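Local coordinates for uracil-DNA glycosylase (Epstein-Barr virus, PDB 6LYJ), which belongs to the uracil-DNA glycosylase superfamily and folds as a single alpha/beta domain round a four-stranded parallel sheet, at residues Asn117-Leu122 with Ser130-Gly135; Leu101-Ala106 with Met188-Lys193. All blocks are in the same frame, centred on the assembly; numbering follows the deposited sequence.

In the fold
From the N terminus the chain runs through strand 85-89 of the parallel sheet into a long loop, where residues 101-106 form the first half of contact 2. Helix 113-125 follows, and contact 1 closes a short turn-back of the chain as residues 130-135 return alongside residues 117-122. Only after strand 145-149 and helix 167-181 do strand 186-190 and the helix after it supply residues 188-193 and complete contact 2, so the small loop lies wholly within the large one. Their centres are about 14 Å apart, yet they touch: Gly135 bonds to Ser104 and Val105, joining the two loops, and Ile118 packs helix 113-125 on Phe103 and on strand residue Trp190.

Contact 1. Residues Asn117-Leu122 with Ser130-Gly135; sequences NIYAEL and SPPDHG
Tyr119 reaches out from its helix and lays its ring against Pro132, while its hydroxyl bonds to the backbone of His134. The bond from CA to CB already heads for the loop, and with CG beside the backbone N and anti to the carbonyl carbon (chi1 -70°) the ring extends outward from the helix. Pro132 covers one face: its CD stands 3.6 Å from the centroid of the Tyr119 ring, 15° off the normal, a CH-pi contact, and its CG comes within 3.5 Å of Tyr119 CE2. The two side chains cross at about a right angle. Proline suits this place because the nitrogen beside CD makes the hydrogens there slightly positive, fit for a pi face, and the closed ring presents CD and CG together. Pro131 adds a looser apolar contact nearer the helix, its CB 4.1 Å from Tyr119 CB.

At the far end Tyr119 OH donates to His134 O at 2.8 Å. This oxygen lies in the plane of the ring at its edge, and the phenol oxygen is slightly tilted from the carbonyl plane, with a C=O...O angle of 139°. The bond at the hydroxyl and the proline over one face would together restrict the ring's movement; tyrosine thus combines an apolar body with a polar end. The His134 imidazole is held elsewhere, NE2 by Leu255 O and ND1 by Cys136 N.

The contact ties helix 113-125 to the loop leading into helix 138-142. On the same helix, Ile118 and Leu122 pack on Trp140 of helix 138-142 and Phe236 of helix 235-245.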
ATOM      1  N   ASN A 117      -7.058  -8.383   1.882  1.00 18.75           N
ATOM      2  CA  ASN A 117      -7.876  -8.378   0.668  1.00 20.49           C
ATOM      3  C   ASN A 117      -7.130  -8.968  -0.527  1.00 17.36           C
ATOM      4  O   ASN A 117      -7.750  -9.593  -1.403  1.00 19.47           O
ATOM      5  CB  ASN A 117      -8.357  -6.963   0.366  1.00 18.53           C
ATOM      6  CG  ASN A 117      -9.472  -6.527   1.294  1.00 25.20           C
ATOM      7  OD1 ASN A 117     -10.105  -7.360   1.942  1.00 21.37           O
ATOM      8  ND2 ASN A 117      -9.735  -5.223   1.349  1.00 23.46           N
ATOM      9  N   ILE A 118      -5.808  -8.798  -0.572  1.00 17.94           N
ATOM     10  CA  ILE A 118      -4.998  -9.510  -1.558  1.00 16.93           C
ATOM     11  C   ILE A 118      -5.186 -11.013  -1.395  1.00 19.01           C
ATOM     12  O   ILE A 118      -5.410 -11.743  -2.371  1.00 19.58           O
ATOM     13  CB  ILE A 118      -3.517  -9.105  -1.429  1.00 12.83           C
ATOM     14  CG1 ILE A 118      -3.319  -7.651  -1.862  1.00 14.44           C
ATOM     15  CG2 ILE A 118      -2.627 -10.032  -2.256  1.00 12.82           C
ATOM     16  CD1 ILE A 118      -1.977  -7.061  -1.451  1.00 12.84           C
ATOM     17  N   TYR A 119      -5.069 -11.498  -0.154  1.00 21.65           N
ATOM     18  CA  TYR A 119      -5.312 -12.908   0.134  1.00 17.78           C
ATOM     19  C   TYR A 119      -6.707 -13.331  -0.311  1.00 19.75           C
ATOM     20  O   TYR A 119      -6.895 -14.445  -0.810  1.00 19.42           O
ATOM     21  CB  TYR A 119      -5.144 -13.182   1.630  1.00 19.64           C
ATOM     22  CG  TYR A 119      -3.727 -13.111   2.152  1.00 20.68           C
ATOM     23  CD1 TYR A 119      -2.642 -13.065   1.287  1.00 13.99           C
ATOM     24  CD2 TYR A 119      -3.477 -13.115   3.518  1.00 21.08           C
ATOM     25  CE1 TYR A 119      -1.350 -12.992   1.772  1.00 13.78           C
ATOM     26  CE2 TYR A 119      -2.191 -13.061   4.012  1.00 17.42           C
ATOM     27  CZ  TYR A 119      -1.132 -13.003   3.137  1.00 14.65           C
ATOM     28  OH  TYR A 119       0.148 -12.959   3.634  1.00 15.01           O
ATOM     29  N   ALA A 120      -7.703 -12.463  -0.104  1.00 15.83           N
ATOM     30  CA  ALA A 120      -9.074 -12.798  -0.484  1.00 17.13           C
ATOM     31  C   ALA A 120      -9.198 -12.982  -1.991  1.00 18.22           C
ATOM     32  O   ALA A 120      -9.889 -13.892  -2.464  1.00 18.71           O
ATOM     33  CB  ALA A 120     -10.039 -11.716   0.006  1.00 18.23           C
ATOM     34  N   GLU A 121      -8.534 -12.120  -2.764  1.00 20.45           N
ATOM     35  CA  GLU A 121      -8.572 -12.277  -4.216  1.00 21.55           C
ATOM     36  C   GLU A 121      -7.809 -13.520  -4.662  1.00 20.61           C
ATOM     37  O   GLU A 121      -8.241 -14.226  -5.584  1.00 20.79           O
ATOM     38  CB  GLU A 121      -8.018 -11.024  -4.895  1.00 24.39           C
ATOM     39  CG  GLU A 121      -7.678 -11.202  -6.373  1.00 26.37           C
ATOM     40  CD  GLU A 121      -8.867 -11.598  -7.237  1.00 28.24           C
ATOM     41  OE1 GLU A 121     -10.031 -11.389  -6.827  1.00 27.28           O
ATOM     42  OE2 GLU A 121      -8.628 -12.123  -8.346  1.00 28.81           O
ATOM     43  N   LEU A 122      -6.691 -13.822  -3.999  1.00 17.01           N
ATOM     44  CA  LEU A 122      -5.970 -15.056  -4.300  1.00 19.01           C
ATOM     45  C   LEU A 122      -6.847 -16.274  -4.031  1.00 24.32           C
ATOM     46  O   LEU A 122      -6.855 -17.235  -4.810  1.00 23.87           O
ATOM     47  CB  LEU A 122      -4.687 -15.120  -3.477  1.00 19.37           C
ATOM     48  CG  LEU A 122      -3.478 -14.354  -4.015  1.00 17.89           C
ATOM     49  CD1 LEU A 122      -2.523 -14.061  -2.878  1.00 15.80           C
ATOM     50  CD2 LEU A 122      -2.774 -15.126  -5.114  1.00 17.50           C
ATOM     51  N   SER A 130      -4.980 -20.961   0.137  1.00 35.57           N
ATOM     52  CA  SER A 130      -5.675 -20.767   1.393  1.00 34.76           C
ATOM     53  C   SER A 130      -5.035 -19.595   2.128  1.00 29.81           C
ATOM     54  O   SER A 130      -3.808 -19.585   2.304  1.00 30.32           O
ATOM     55  CB  SER A 130      -5.615 -22.034   2.260  1.00 42.43           C
ATOM     56  OG  SER A 130      -6.106 -21.782   3.564  1.00 48.95           O
ATOM     57  N   PRO A 131      -5.802 -18.584   2.531  1.00 30.00           N
ATOM     58  CA  PRO A 131      -5.207 -17.406   3.187  1.00 29.09           C
ATOM     59  C   PRO A 131      -4.408 -17.802   4.416  1.00 29.77           C
ATOM     60  O   PRO A 131      -4.908 -18.525   5.291  1.00 32.72           O
ATOM     61  CB  PRO A 131      -6.432 -16.560   3.564  1.00 28.75           C
ATOM     62  CG  PRO A 131      -7.455 -16.928   2.535  1.00 29.17           C
ATOM     63  CD  PRO A 131      -7.240 -18.399   2.262  1.00 30.24           C
ATOM     64  N   PRO A 132      -3.154 -17.368   4.508  1.00 28.77           N
ATOM     65  CA  PRO A 132      -2.324 -17.718   5.664  1.00 27.03           C
ATOM     66  C   PRO A 132      -2.627 -16.832   6.866  1.00 29.17           C
ATOM     67  O   PRO A 132      -3.374 -15.857   6.789  1.00 28.67           O
ATOM     68  CB  PRO A 132      -0.901 -17.483   5.149  1.00 24.48           C
ATOM     69  CG  PRO A 132      -1.065 -16.363   4.170  1.00 23.23           C
ATOM     70  CD  PRO A 132      -2.410 -16.578   3.510  1.00 25.61           C
ATOM     71  N   ASP A 133      -2.011 -17.192   7.991  1.00 32.39           N
ATOM     72  CA  ASP A 133      -2.120 -16.446   9.237  1.00 38.29           C
ATOM     73  C   ASP A 133      -0.967 -15.470   9.436  1.00 36.07           C
ATOM     74  O   ASP A 133      -0.794 -14.944  10.541  1.00 39.81           O
ATOM     75  CB  ASP A 133      -2.198 -17.408  10.424  1.00 49.77           C
ATOM     76  CG  ASP A 133      -3.016 -16.851  11.571  1.00 62.88           C
ATOM     77  OD1 ASP A 133      -3.880 -15.984  11.322  1.00 67.59           O
ATOM     78  OD2 ASP A 133      -2.791 -17.277  12.725  1.00 69.12           O
ATOM     79  N   HIS A 134      -0.180 -15.215   8.396  1.00 28.68           N
ATOM     80  CA  HIS A 134       0.984 -14.348   8.480  1.00 21.39           C
ATOM     81  C   HIS A 134       0.989 -13.406   7.284  1.00 19.45           C
ATOM     82  O   HIS A 134       0.257 -13.597   6.313  1.00 22.44           O
ATOM     83  CB  HIS A 134       2.274 -15.178   8.513  1.00 17.88           C
ATOM     84  CG  HIS A 134       2.521 -15.944   7.250  1.00 20.42           C
ATOM     85  ND1 HIS A 134       3.040 -15.362   6.114  1.00 20.55           N
ATOM     86  CD2 HIS A 134       2.279 -17.238   6.930  1.00 23.57           C
ATOM     87  CE1 HIS A 134       3.133 -16.268   5.157  1.00 22.33           C
ATOM     88  NE2 HIS A 134       2.680 -17.416   5.627  1.00 24.90           N
ATOM     89  N   GLY A 135       1.852 -12.396   7.344  1.00 17.17           N
ATOM     90  CA  GLY A 135       1.941 -11.452   6.248  1.00 18.49           C
ATOM     91  C   GLY A 135       3.268 -11.502   5.518  1.00 17.83           C
ATOM     92  O   GLY A 135       3.665 -10.527   4.875  1.00 16.29           O
TER

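Contact 2. Residues Leu101-Ala106 with Met188-Lys193; sequences LAFSVA and MLWGAK
Phe103 and Trp190 meet through their aromatic rings alone, in a buried contact close to the middle of the chain. The CE2 and CZ atoms of the phenyl ring come up to CE3 and CZ3 of the indole: Phe103 CE2 is 3.8 Å from Trp190 CZ3, and Phe103 CZ is as near, 3.8 Å, to Trp190 CE3. The planes stand at 53° and the phenyl centroid is 5.5 Å from that of the six-membered ring of Trp190, an oblique meeting. Both rings are large and apolar where they touch, which suits them to bridging backbones whose nearest CA atoms, those of Phe103 and Trp190, are 11.7 Å apart. In each residue the bond from CA to CB heads for the other segment; on Trp190, CG lies anti to the carbonyl carbon (chi1 -56°), and the indole reaches across the gap with its benzo ring foremost.

In the alpha/beta fold of this superfamily, Trp190 ends strand 186-190, and Phe103 comes from the long loop that follows its neighbour in the parallel sheet, strand 85-89. Ile87 of that strand touches both side chains, so Phe103 packs from the loop onto the sheet residues Trp190 and Ile87.

Further aromatic packing on the indole comes from Phe230, which meets it edge-to-face.

Polar bonds hold the two residues from outside the pair. Trp190 NE1 is bonded to His235 ND1, which satisfies the indole's one polar atom; the two rings also meet. Phe103 O is bonded to Tyr93 OH. The unusual backbone of Phe103, with phi +68°, turns the loop sharply there, while beyond Trp190 the chain continues into helix 191-195.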
ATOM      1  N   LEU A 101       9.686  -4.891   2.101  1.00 14.94           N
ATOM      2  CA  LEU A 101       8.879  -5.347   0.979  1.00 17.07           C
ATOM      3  C   LEU A 101       7.561  -4.583   0.966  1.00 17.84           C
ATOM      4  O   LEU A 101       7.035  -4.207   2.017  1.00 15.92           O
ATOM      5  CB  LEU A 101       8.582  -6.850   1.080  1.00 11.05           C
ATOM      6  CG  LEU A 101       9.717  -7.835   1.382  1.00 25.11           C
ATOM      7  CD1 LEU A 101       9.170  -9.241   1.578  1.00 25.10           C
ATOM      8  CD2 LEU A 101      10.741  -7.831   0.275  1.00 21.65           C
ATOM      9  N   ALA A 102       7.029  -4.349  -0.231  1.00 19.95           N
ATOM     10  CA  ALA A 102       5.683  -3.800  -0.333  1.00 21.01           C
ATOM     11  C   ALA A 102       4.667  -4.768   0.261  1.00 19.67           C
ATOM     12  O   ALA A 102       4.782  -5.986   0.098  1.00 16.14           O
ATOM     13  CB  ALA A 102       5.335  -3.508  -1.795  1.00 10.08           C
ATOM     14  N   PHE A 103       3.695  -4.212   0.995  1.00 15.00           N
ATOM     15  CA  PHE A 103       2.523  -4.917   1.520  1.00 19.45           C
ATOM     16  C   PHE A 103       2.835  -5.941   2.608  1.00 18.06           C
ATOM     17  O   PHE A 103       2.025  -6.144   3.519  1.00 23.77           O
ATOM     18  CB  PHE A 103       1.748  -5.587   0.379  1.00 14.07           C
ATOM     19  CG  PHE A 103       1.120  -4.603  -0.566  1.00 16.41           C
ATOM     20  CD1 PHE A 103       0.052  -3.817  -0.156  1.00 19.10           C
ATOM     21  CD2 PHE A 103       1.610  -4.443  -1.851  1.00 17.78           C
ATOM     22  CE1 PHE A 103      -0.524  -2.894  -1.017  1.00 16.41           C
ATOM     23  CE2 PHE A 103       1.039  -3.525  -2.722  1.00 16.45           C
ATOM     24  CZ  PHE A 103      -0.028  -2.748  -2.301  1.00 14.63           C
ATOM     25  N   SER A 104       3.994  -6.581   2.532  1.00 14.95           N
ATOM     26  CA  SER A 104       4.341  -7.629   3.480  1.00 17.18           C
ATOM     27  C   SER A 104       4.634  -7.053   4.863  1.00 19.62           C
ATOM     28  O   SER A 104       5.054  -5.902   5.011  1.00 20.23           O
ATOM     29  CB  SER A 104       5.559  -8.400   2.966  1.00 11.58           C
ATOM     30  OG  SER A 104       5.913  -9.451   3.837  1.00 15.84           O
ATOM     31  N   VAL A 105       4.412  -7.877   5.890  1.00 17.02           N
ATOM     32  CA  VAL A 105       4.867  -7.576   7.241  1.00 17.81           C
ATOM     33  C   VAL A 105       5.639  -8.783   7.760  1.00 18.17           C
ATOM     34  O   VAL A 105       5.443  -9.917   7.316  1.00 16.61           O
ATOM     35  CB  VAL A 105       3.708  -7.215   8.203  1.00 16.24           C
ATOM     36  CG1 VAL A 105       2.995  -5.943   7.743  1.00 15.21           C
ATOM     37  CG2 VAL A 105       2.723  -8.371   8.320  1.00 18.83           C
ATOM     38  N   ALA A 106       6.510  -8.524   8.733  1.00 21.38           N
ATOM     39  CA  ALA A 106       7.339  -9.573   9.307  1.00 21.96           C
ATOM     40  C   ALA A 106       6.490 -10.595  10.061  1.00 25.61           C
ATOM     41  O   ALA A 106       5.336 -10.346  10.425  1.00 24.28           O
ATOM     42  CB  ALA A 106       8.394  -8.970  10.235  1.00 24.27           C
ATOM     43  N   MET A 188       1.698  -5.231 -11.741  1.00 12.43           N
ATOM     44  CA  MET A 188       0.389  -5.111 -11.103  1.00 20.16           C
ATOM     45  C   MET A 188       0.303  -3.742 -10.435  1.00 17.25           C
ATOM     46  O   MET A 188       0.991  -3.486  -9.441  1.00 15.97           O
ATOM     47  CB  MET A 188       0.161  -6.232 -10.089  1.00 21.03           C
ATOM     48  CG  MET A 188       0.252  -7.649 -10.660  1.00 22.51           C
ATOM     49  SD  MET A 188      -0.069  -8.890  -9.390  1.00 19.59           S
ATOM     50  CE  MET A 188       0.070 -10.416 -10.318  1.00 18.07           C
ATOM     51  N   LEU A 189      -0.548  -2.874 -10.977  1.00 15.24           N
ATOM     52  CA  LEU A 189      -0.707  -1.497 -10.515  1.00 18.79           C
ATOM     53  C   LEU A 189      -2.103  -1.337  -9.917  1.00 21.62           C
ATOM     54  O   LEU A 189      -3.096  -1.309 -10.652  1.00 17.02           O
ATOM     55  CB  LEU A 189      -0.482  -0.520 -11.669  1.00 19.25           C
ATOM     56  CG  LEU A 189       0.779  -0.794 -12.502  1.00 16.57           C
ATOM     57  CD1 LEU A 189       0.946   0.208 -13.636  1.00 17.81           C
ATOM     58  CD2 LEU A 189       2.001  -0.782 -11.607  1.00 15.62           C
ATOM     59  N   TRP A 190      -2.176  -1.226  -8.590  1.00 12.15           N
ATOM     60  CA  TRP A 190      -3.444  -1.161  -7.865  1.00 12.46           C
ATOM     61  C   TRP A 190      -3.659   0.247  -7.323  1.00 14.12           C
ATOM     62  O   TRP A 190      -2.862   0.730  -6.514  1.00 16.80           O
ATOM     63  CB  TRP A 190      -3.459  -2.169  -6.716  1.00 12.26           C
ATOM     64  CG  TRP A 190      -3.194  -3.579  -7.142  1.00 16.22           C
ATOM     65  CD1 TRP A 190      -3.590  -4.171  -8.303  1.00 17.23           C
ATOM     66  CD2 TRP A 190      -2.468  -4.572  -6.410  1.00 16.11           C
ATOM     67  NE1 TRP A 190      -3.161  -5.475  -8.340  1.00 15.91           N
ATOM     68  CE2 TRP A 190      -2.470  -5.748  -7.190  1.00 18.31           C
ATOM     69  CE3 TRP A 190      -1.818  -4.584  -5.172  1.00 16.86           C
ATOM     70  CZ2 TRP A 190      -1.846  -6.925  -6.771  1.00 14.25           C
ATOM     71  CZ3 TRP A 190      -1.198  -5.755  -4.759  1.00 16.21           C
ATOM     72  CH2 TRP A 190      -1.220  -6.909  -5.556  1.00 13.67           C
ATOM     73  N   GLY A 191      -4.747   0.890  -7.741  1.00 17.66           N
ATOM     74  CA  GLY A 191      -5.056   2.234  -7.297  1.00 13.87           C
ATOM     75  C   GLY A 191      -4.447   3.305  -8.189  1.00 15.71           C
ATOM     76  O   GLY A 191      -3.677   3.036  -9.114  1.00 13.33           O
ATOM     77  N   ALA A 192      -4.798   4.558  -7.883  1.00 13.68           N
ATOM     78  CA  ALA A 192      -4.406   5.675  -8.741  1.00 22.09           C
ATOM     79  C   ALA A 192      -2.903   5.925  -8.685  1.00 16.32           C
ATOM     80  O   ALA A 192      -2.272   6.178  -9.720  1.00 18.49           O
ATOM     81  CB  ALA A 192      -5.178   6.940  -8.350  1.00 21.15           C
ATOM     82  N   LYS A 193      -2.316   5.895  -7.484  1.00 17.30           N
ATOM     83  CA  LYS A 193      -0.894   6.198  -7.355  1.00 17.85           C
ATOM     84  C   LYS A 193      -0.055   5.215  -8.162  1.00 18.95           C
ATOM     85  O   LYS A 193       0.771   5.618  -8.988  1.00 15.58           O
ATOM     86  CB  LYS A 193      -0.480   6.173  -5.882  1.00 18.13           C
ATOM     87  CG  LYS A 193      -1.154   7.237  -5.034  1.00 20.20           C
ATOM     88  CD  LYS A 193      -0.871   8.635  -5.560  1.00 26.96           C
ATOM     89  CE  LYS A 193       0.385   9.214  -4.932  1.00 34.10           C
ATOM     90  NZ  LYS A 193       0.380  10.704  -4.999  1.00 43.42           N
TER